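Local coordinates for cobalamin (Vitamin B12) biosynthesis CbiX protein (Marinobacter aquaeolei, PDB 3LYH) that belongs to the CbiX family of the chelatase clan and probably acts as a metal-binding lyase, with a putative part in cobalamin biosynthesis, at residues Pro5-Leu11 with Gln64-Leu70. Numbering follows the deposited sequence.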
# COMPACT_ATOMS: atom_id res chain seq x y z
N PRO B 5 6.88 -25.33 12.10
CA PRO B 5 7.13 -23.88 11.95
C PRO B 5 6.46 -23.37 10.68
O PRO B 5 6.46 -24.07 9.66
CB PRO B 5 8.65 -23.79 11.79
CG PRO B 5 9.01 -25.05 11.11
CD PRO B 5 8.02 -26.12 11.60
N HIS B 6 5.89 -22.17 10.75
CA HIS B 6 5.03 -21.64 9.71
C HIS B 6 5.71 -20.45 9.05
O HIS B 6 6.02 -19.42 9.70
CB HIS B 6 3.71 -21.24 10.31
CG HIS B 6 2.63 -21.08 9.30
ND1 HIS B 6 1.72 -22.09 9.04
CD2 HIS B 6 2.32 -20.06 8.48
CE1 HIS B 6 0.89 -21.68 8.09
NE2 HIS B 6 1.22 -20.45 7.75
N GLN B 7 5.95 -20.58 7.75
CA GLN B 7 6.68 -19.55 7.01
C GLN B 7 5.71 -18.51 6.54
O GLN B 7 4.72 -18.85 5.92
CB GLN B 7 7.38 -20.14 5.79
CG GLN B 7 8.11 -19.12 4.89
CD GLN B 7 9.44 -18.59 5.46
OE1 GLN B 7 9.78 -17.40 5.28
NE2 GLN B 7 10.20 -19.47 6.08
N ILE B 8 5.99 -17.25 6.82
CA ILE B 8 5.26 -16.13 6.23
C ILE B 8 6.05 -15.65 5.01
O ILE B 8 7.25 -15.44 5.07
CB ILE B 8 5.13 -14.97 7.23
CG1 ILE B 8 4.18 -15.34 8.38
CG2 ILE B 8 4.68 -13.67 6.53
CD1 ILE B 8 2.67 -15.26 7.96
N ILE B 9 5.34 -15.49 3.90
CA ILE B 9 5.86 -14.87 2.70
C ILE B 9 5.08 -13.59 2.48
O ILE B 9 3.85 -13.64 2.24
CB ILE B 9 5.75 -15.78 1.46
CG1 ILE B 9 6.49 -17.07 1.74
CG2 ILE B 9 6.40 -15.10 0.23
CD1 ILE B 9 6.41 -18.14 0.63
N LEU B 10 5.77 -12.46 2.55
CA LEU B 10 5.19 -11.14 2.21
C LEU B 10 5.35 -10.99 0.74
O LEU B 10 6.48 -10.98 0.26
CB LEU B 10 5.86 -9.99 2.95
CG LEU B 10 5.84 -10.07 4.47
CD1 LEU B 10 6.53 -8.88 5.15
CD2 LEU B 10 4.47 -10.26 5.01
N LEU B 11 4.24 -10.90 0.01
CA LEU B 11 4.27 -10.94 -1.46
C LEU B 11 4.02 -9.59 -2.07
O LEU B 11 2.96 -9.03 -1.88
CB LEU B 11 3.29 -11.96 -2.04
CG LEU B 11 3.41 -12.21 -3.55
CD1 LEU B 11 4.71 -12.84 -3.87
CD2 LEU B 11 2.23 -13.10 -4.03
N GLN B 64 4.60 -25.58 5.75
CA GLN B 64 3.35 -24.81 5.89
C GLN B 64 3.71 -23.33 5.70
O GLN B 64 4.66 -22.82 6.31
CB GLN B 64 2.73 -24.98 7.28
CG GLN B 64 2.26 -26.42 7.61
CD GLN B 64 1.01 -26.83 6.88
OE1 GLN B 64 0.20 -25.99 6.48
NE2 GLN B 64 0.84 -28.15 6.71
N PHE B 65 2.96 -22.67 4.81
CA PHE B 65 3.22 -21.30 4.42
C PHE B 65 1.93 -20.50 4.47
O PHE B 65 0.86 -21.07 4.29
CB PHE B 65 3.75 -21.23 2.97
CG PHE B 65 5.06 -21.94 2.79
CD1 PHE B 65 5.10 -23.33 2.67
CD2 PHE B 65 6.25 -21.23 2.64
CE1 PHE B 65 6.34 -24.00 2.51
CE2 PHE B 65 7.47 -21.87 2.47
CZ PHE B 65 7.52 -23.27 2.39
N THR B 66 2.06 -19.20 4.70
CA THR B 66 0.98 -18.24 4.50
C THR B 66 1.57 -17.08 3.71
O THR B 66 2.56 -16.51 4.12
CB THR B 66 0.35 -17.76 5.82
OG1 THR B 66 -0.22 -18.90 6.50
CG2 THR B 66 -0.74 -16.69 5.58
N VAL B 67 0.96 -16.83 2.56
CA VAL B 67 1.25 -15.66 1.71
C VAL B 67 0.39 -14.52 2.13
O VAL B 67 -0.86 -14.63 2.13
CB VAL B 67 1.03 -16.00 0.22
CG1 VAL B 67 1.21 -14.76 -0.65
CG2 VAL B 67 2.03 -17.10 -0.24
N VAL B 68 1.05 -13.43 2.53
CA VAL B 68 0.39 -12.16 2.94
C VAL B 68 0.69 -11.14 1.80
O VAL B 68 1.84 -10.65 1.70
CB VAL B 68 0.92 -11.60 4.26
CG1 VAL B 68 0.20 -10.30 4.63
CG2 VAL B 68 0.75 -12.62 5.41
N PRO B 69 -0.33 -10.85 0.95
CA PRO B 69 -0.07 -9.89 -0.14
C PRO B 69 0.17 -8.47 0.35
O PRO B 69 -0.65 -7.90 1.07
CB PRO B 69 -1.32 -9.99 -1.01
CG PRO B 69 -1.96 -11.27 -0.66
CD PRO B 69 -1.66 -11.42 0.82
N LEU B 70 1.29 -7.88 -0.04
CA LEU B 70 1.65 -6.50 0.30
C LEU B 70 1.03 -5.55 -0.74
O LEU B 70 1.71 -4.93 -1.59
CB LEU B 70 3.16 -6.27 0.38
CG LEU B 70 3.89 -6.97 1.49
CD1 LEU B 70 5.37 -6.57 1.51
CD2 LEU B 70 3.21 -6.77 2.88
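Strands 6-11 and 64-69 run side by side in the same direction, their axes 25° apart and 4.6 Å at closest approach. The ladder is regular: Q7 N donates to Q64 O (3.0 Å), T66 N to Q7 O (2.9 Å), I9 N to T66 O (3.0 Å), V68 N to I9 O (2.8 Å), L11 N to V68 O (2.9 Å) and L70 N to L11 O (2.7 Å). Q7, I9 and L11 thus use both their N and O on this neighbour, while I8 and L10 turn their backbone bonds the other way, to N37 and to A39 and A41 of strand 38-42. These are the two central strands of a four-stranded parallel sheet flanked by helices, the alpha/beta core of a small CbiX chelatase-like domain; between them the chain passes through helix 18-34, strand 38-42 and helix 50-59. On the face of Q7, I9 and L11, I9 CD1 meets F65 CD2 at 3.7 Å, with helix 50-59 packed on Q7, I9 and F65; further along, L11 CB meets V67 CG1 at 3.8 Å. The opposite face carries H6, I8 and L10: L10 CD2 lies 3.9 Å from V68 CB, and L10 CB 3.7 Å from L70 CD1. Here H6 folds across so that NE2 makes a very short 2.5 Å hydrogen bond with T66 OG1, which also bonds S124 of the second subunit; L121 and V117 of that subunit pack on I8 and L10.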